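PDB 4EGV: acetyl-CoA acetyltransferase, which probably transfers acyl groups, as a monomeric thiolase-like protein that carries an additional C-terminal domain. Local coordinates for residues I472-L477 with R482-T487; A504-T509 with N515-A520. All coordinates share one frame; numbering follows the deposited sequence.

In the fold
Both contacts are antiparallel beta hairpins of the C-terminal domain, and their centres lie about 8 Å apart. Strands 470-476 and 482-487 of contact 1 are at one end of the five-strand order, strands 505-509 and 516-519 of contact 2 at the other. The two ends meet: Lys486 N hydrogen-bonds to Asn515 O and Thr487 OG1 to Ala517 O, rolling the sheet into a barrel with Phe483 touching Ile506 and Val508. Contact 1 is largely buried, with regular backbone pairing, aliphatic and aromatic packing and two arginines sharing a carboxylate. Contact 2 is partly exposed, less regularly bonded, and holds the chain's C-terminus through its backbone and a few apolar contacts.

Contact 1 (I472-L477 with R482-T487); sequences IIIGRL and RFLAKT
The side chain of Arg482 slants across that of Arg476, its CG 3.6 Å from Arg476 NE, with the guanidinium planes 79° apart. The NE atoms of both arginines form salt bridges to the same carboxylate oxygen of Glu458, on strand 453-463, which probably offsets the closeness of two positive groups; NH1 of Arg482 also bonds to the carbonyls of Leu308 and Arg310. Phe483 follows on the other face of the sheet. A chi1 of 64° sets its CG between the backbone N and the carbonyl carbon, and the ring folds back over Gly475, whose CA makes a CH-pi contact 4.0 Å from the ring centroid. Leu477 CG adds an apolar contact 4.0 Å from Phe483 CE2. The backbones of Phe483 and Gly475 exchange two hydrogen bonds, the one from Gly475 N to Phe483 O measuring 2.9 Å. Leu484 returns to the arginine face and runs side by side with Ile474, its CD2 3.7 Å from Ile474 CG1, where Leu308 touches both. At Ala485 a second reciprocal pair forms with Ile473, the bond from Ile473 N to Ala485 O being 2.8 Å long. Lys486 then lies opposite Ile472 as a non-hydrogen-bonded pair. The pair of strands forms the second and third strands of an OB-fold barrel, with Ile473, Phe483 and Ala485 facing its interior and Leu492 of helix 490-498 touching Ile473.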
loop_
_atom_site.group_PDB
_atom_site.type_symbol
_atom_site.label_atom_id
_atom_site.label_comp_id
_atom_site.label_asym_id
_atom_site.label_seq_id
_atom_site.Cartn_x
_atom_site.Cartn_y
_atom_site.Cartn_z
ATOM N N ILE A 472 17.655 16.239 -3.846
ATOM C CA ILE A 472 17.878 15.072 -4.673
ATOM C C ILE A 472 17.161 15.334 -5.973
ATOM O O ILE A 472 16.001 15.763 -5.991
ATOM C CB ILE A 472 17.277 13.811 -4.060
ATOM C CG1 ILE A 472 17.564 13.718 -2.540
ATOM C CG2 ILE A 472 17.669 12.599 -4.874
ATOM C CD1 ILE A 472 18.809 13.017 -2.117
ATOM N N ILE A 473 17.860 15.086 -7.064
ATOM C CA ILE A 473 17.333 15.381 -8.373
ATOM C C ILE A 473 17.384 14.133 -9.257
ATOM O O ILE A 473 18.361 13.393 -9.241
ATOM C CB ILE A 473 18.116 16.568 -9.006
ATOM C CG1 ILE A 473 18.038 17.790 -8.099
ATOM C CG2 ILE A 473 17.617 16.894 -10.439
ATOM C CD1 ILE A 473 18.533 19.064 -8.725
ATOM N N ILE A 474 16.313 13.892 -10.007
ATOM C CA ILE A 474 16.391 13.052 -11.194
ATOM C C ILE A 474 16.371 13.982 -12.389
ATOM O O ILE A 474 15.476 14.800 -12.529
ATOM C CB ILE A 474 15.231 12.061 -11.289
ATOM C CG1 ILE A 474 15.310 11.001 -10.190
ATOM C CG2 ILE A 474 15.209 11.384 -12.654
ATOM C CD1 ILE A 474 14.008 10.365 -9.873
ATOM N N GLY A 475 17.336 13.803 -13.256
ATOM C CA GLY A 475 17.471 14.623 -14.430
ATOM C C GLY A 475 17.486 13.909 -15.746
ATOM O O GLY A 475 17.449 12.725 -15.821
ATOM N N ARG A 476 17.524 14.677 -16.797
ATOM C CA ARG A 476 17.507 14.155 -18.125
ATOM C C ARG A 476 18.707 14.760 -18.743
ATOM O O ARG A 476 19.046 15.860 -18.425
ATOM C CB ARG A 476 16.338 14.763 -18.853
ATOM C CG ARG A 476 15.162 13.924 -19.107
ATOM C CD ARG A 476 15.383 12.468 -19.061
ATOM N NE ARG A 476 14.077 11.885 -18.899
ATOM C CZ ARG A 476 13.496 11.091 -19.765
ATOM N NH1 ARG A 476 14.132 10.714 -20.845
ATOM N NH2 ARG A 476 12.291 10.671 -19.545
ATOM N N LEU A 477 19.333 14.103 -19.689
ATOM C CA LEU A 477 20.303 14.816 -20.502
ATOM C C LEU A 477 19.779 15.233 -21.879
ATOM O O LEU A 477 18.594 15.210 -22.145
ATOM C CB LEU A 477 21.553 14.000 -20.663
ATOM C CG LEU A 477 22.305 13.832 -19.383
ATOM C CD1 LEU A 477 23.219 12.719 -19.569
ATOM C CD2 LEU A 477 23.048 15.062 -19.103
ATOM N N ARG A 482 18.267 9.218 -18.155
ATOM C CA ARG A 482 18.154 9.789 -16.792
ATOM C C ARG A 482 19.404 9.596 -15.925
ATOM O O ARG A 482 20.249 8.725 -16.176
ATOM C CB ARG A 482 16.958 9.196 -16.048
ATOM C CG ARG A 482 15.599 9.781 -16.412
ATOM C CD ARG A 482 14.511 8.984 -15.732
ATOM N NE ARG A 482 13.182 9.381 -16.153
ATOM C CZ ARG A 482 12.106 8.584 -16.181
ATOM N NH1 ARG A 482 12.157 7.307 -15.839
ATOM N NH2 ARG A 482 10.947 9.077 -16.563
ATOM N N PHE A 483 19.495 10.423 -14.895
ATOM C CA PHE A 483 20.529 10.305 -13.869
ATOM C C PHE A 483 19.989 10.840 -12.544
ATOM O O PHE A 483 18.954 11.507 -12.491
ATOM C CB PHE A 483 21.807 11.077 -14.262
ATOM C CG PHE A 483 21.604 12.573 -14.374
ATOM C CD1 PHE A 483 21.839 13.406 -13.288
ATOM C CD2 PHE A 483 21.154 13.143 -15.571
ATOM C CE1 PHE A 483 21.625 14.789 -13.396
ATOM C CE2 PHE A 483 20.939 14.509 -15.698
ATOM C CZ PHE A 483 21.174 15.340 -14.626
ATOM N N LEU A 484 20.735 10.563 -11.487
ATOM C CA LEU A 484 20.469 11.077 -10.153
ATOM C C LEU A 484 21.549 12.079 -9.735
ATOM O O LEU A 484 22.701 11.961 -10.148
ATOM C CB LEU A 484 20.423 9.909 -9.158
ATOM C CG LEU A 484 19.118 9.170 -8.958
ATOM C CD1 LEU A 484 19.408 7.919 -8.236
ATOM C CD2 LEU A 484 18.233 10.073 -8.164
ATOM N N ALA A 485 21.172 13.061 -8.924
ATOM C CA ALA A 485 22.154 13.962 -8.340
ATOM C C ALA A 485 21.745 14.476 -6.961
ATOM O O ALA A 485 20.555 14.626 -6.645
ATOM C CB ALA A 485 22.462 15.109 -9.272
ATOM N N LYS A 486 22.761 14.727 -6.145
ATOM C CA LYS A 486 22.598 15.251 -4.813
ATOM C C LYS A 486 23.206 16.655 -4.793
ATOM O O LYS A 486 24.159 16.929 -5.508
ATOM C CB LYS A 486 23.346 14.349 -3.849
ATOM C CG LYS A 486 22.958 14.537 -2.392
ATOM C CD LYS A 486 24.182 14.546 -1.448
ATOM C CE LYS A 486 24.251 13.292 -0.585
ATOM N NZ LYS A 486 25.644 12.917 -0.251
ATOM N N THR A 487 22.677 17.541 -3.963
ATOM C CA THR A 487 23.090 18.942 -3.994
ATOM C C THR A 487 22.911 19.658 -2.641
ATOM O O THR A 487 21.873 19.543 -1.966
ATOM C CB THR A 487 22.411 19.741 -5.205
ATOM O OG1 THR A 487 23.014 21.025 -5.373
ATOM C CG2 THR A 487 20.930 19.954 -5.005
#

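Contact 2 (A504-T509 with N515-A520); sequences AKIVVT and NRAVLA
In both Val507 and Val518 the CG1 methyl is flanked by the backbone N and C, with chi1 at 88° and 65°, and this brings the two methyls together at a CG1 to CG1 distance of 3.7 Å. The two side chains run alongside each other in the same direction, on the outer, solvent-facing side of the hairpin. Beneath them the backbone bond from Val507 N to Val518 O is short and nearly straight (2.9 Å, 168° at the hydrogen), whereas the return from Val518 N to Val507 O is weak at 3.3 Å. These are the last two strands of the OB-fold barrel, and the opposite face looks into its interior: Ile506 and Val508 pack on Phe483, while Ala517 rests on Ala485 and Leu492. Toward the turn, Thr509 and Arg516 exchange two regular bonds, each 3.2 Å between N and O. Val508 CG2 lies 3.9 Å from Asn515 CB, and the amide of Asn515 turns away from Val508, ND2 giving bonds to the carbonyls of Leu484 and Glu449 and OD1 accepting from Gly511 N. Near the C-terminus Leu519 crosses Ile506 at about a right angle, its CD2 4.2 Å from Ile506 CG2, and Ala520 N makes a weak bond to Lys505 O.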
loop_
_atom_site.group_PDB
_atom_site.type_symbol
_atom_site.label_atom_id
_atom_site.label_comp_id
_atom_site.label_asym_id
_atom_site.label_seq_id
_atom_site.Cartn_x
_atom_site.Cartn_y
_atom_site.Cartn_z
ATOM N N ALA A 504 14.429 23.080 -15.238
ATOM C CA ALA A 504 15.507 24.021 -15.112
ATOM C C ALA A 504 16.811 23.406 -15.489
ATOM O O ALA A 504 17.022 22.250 -15.245
ATOM C CB ALA A 504 15.571 24.495 -13.735
ATOM N N LYS A 505 17.692 24.201 -16.082
ATOM C CA LYS A 505 18.972 23.696 -16.557
ATOM C C LYS A 505 19.968 23.670 -15.416
ATOM O O LYS A 505 20.061 24.606 -14.624
ATOM C CB LYS A 505 19.495 24.575 -17.707
ATOM C CG LYS A 505 18.780 24.402 -19.071
ATOM C CD LYS A 505 19.294 23.125 -19.825
ATOM C CE LYS A 505 18.985 23.110 -21.343
ATOM N NZ LYS A 505 17.590 23.522 -21.637
ATOM N N ILE A 506 20.693 22.570 -15.330
ATOM C CA ILE A 506 21.689 22.357 -14.291
ATOM C C ILE A 506 22.933 21.714 -14.885
ATOM O O ILE A 506 22.881 21.106 -15.961
ATOM C CB ILE A 506 21.163 21.417 -13.156
ATOM C CG1 ILE A 506 20.431 20.192 -13.727
ATOM C CG2 ILE A 506 20.305 22.188 -12.170
ATOM C CD1 ILE A 506 20.805 18.922 -13.068
ATOM N N VAL A 507 24.048 21.835 -14.176
ATOM C CA VAL A 507 25.291 21.191 -14.594
ATOM C C VAL A 507 25.643 20.111 -13.557
ATOM O O VAL A 507 25.739 20.395 -12.375
ATOM C CB VAL A 507 26.461 22.252 -14.937
ATOM C CG1 VAL A 507 27.284 22.643 -13.734
ATOM C CG2 VAL A 507 27.404 21.739 -16.029
ATOM N N VAL A 508 25.782 18.871 -14.010
ATOM C CA VAL A 508 26.062 17.728 -13.143
ATOM C C VAL A 508 27.518 17.284 -13.354
ATOM O O VAL A 508 27.990 17.207 -14.485
ATOM C CB VAL A 508 25.013 16.556 -13.374
ATOM C CG1 VAL A 508 24.881 16.193 -14.842
ATOM C CG2 VAL A 508 25.345 15.320 -12.601
ATOM N N THR A 509 28.227 17.025 -12.253
ATOM C CA THR A 509 29.614 16.492 -12.270
ATOM C C THR A 509 29.670 15.100 -11.647
ATOM O O THR A 509 29.260 14.939 -10.517
ATOM C CB THR A 509 30.579 17.381 -11.433
ATOM O OG1 THR A 509 30.086 18.720 -11.384
ATOM C CG2 THR A 509 32.017 17.361 -12.017
ATOM N N ASN A 515 26.845 12.013 -7.577
ATOM C CA ASN A 515 26.999 13.018 -8.599
ATOM C C ASN A 515 26.462 14.275 -8.009
ATOM O O ASN A 515 25.503 14.216 -7.341
ATOM C CB ASN A 515 26.143 12.677 -9.807
ATOM C CG ASN A 515 26.463 11.374 -10.406
ATOM O OD1 ASN A 515 27.573 10.925 -10.409
ATOM N ND2 ASN A 515 25.476 10.763 -10.938
ATOM N N ARG A 516 27.060 15.419 -8.235
ATOM C CA ARG A 516 26.626 16.606 -7.535
ATOM C C ARG A 516 26.070 17.530 -8.575
ATOM O O ARG A 516 26.253 17.275 -9.718
ATOM C CB ARG A 516 27.814 17.241 -6.804
ATOM C CG ARG A 516 27.770 17.167 -5.278
ATOM C CD ARG A 516 28.485 15.943 -4.723
ATOM N NE ARG A 516 29.076 16.093 -3.387
ATOM C CZ ARG A 516 30.368 15.910 -3.124
ATOM N NH1 ARG A 516 31.200 15.620 -4.088
ATOM N NH2 ARG A 516 30.834 16.039 -1.906
ATOM N N ALA A 517 25.388 18.592 -8.198
ATOM C CA ALA A 517 24.790 19.464 -9.181
ATOM C C ALA A 517 24.730 20.897 -8.730
ATOM O O ALA A 517 24.926 21.185 -7.588
ATOM C CB ALA A 517 23.451 18.991 -9.535
ATOM N N VAL A 518 24.463 21.791 -9.668
ATOM C CA VAL A 518 24.451 23.221 -9.415
ATOM C C VAL A 518 23.796 23.879 -10.627
ATOM O O VAL A 518 23.683 23.234 -11.613
ATOM C CB VAL A 518 25.888 23.695 -9.058
ATOM C CG1 VAL A 518 26.818 23.535 -10.201
ATOM C CG2 VAL A 518 25.898 25.085 -8.599
ATOM N N LEU A 519 23.308 25.112 -10.545
ATOM C CA LEU A 519 22.565 25.775 -11.647
ATOM C C LEU A 519 23.404 26.100 -12.912
ATOM O O LEU A 519 24.620 26.034 -12.881
ATOM C CB LEU A 519 21.876 27.038 -11.128
ATOM C CG LEU A 519 20.452 26.884 -10.588
ATOM C CD1 LEU A 519 19.865 28.144 -9.972
ATOM C CD2 LEU A 519 19.481 26.226 -11.547
ATOM N N ALA A 520 22.756 26.438 -14.024
ATOM C CA ALA A 520 23.465 26.758 -15.290
ATOM C C ALA A 520 23.141 28.145 -15.844
ATOM O O ALA A 520 23.708 29.149 -15.434
ATOM C CB ALA A 520 23.171 25.708 -16.352
#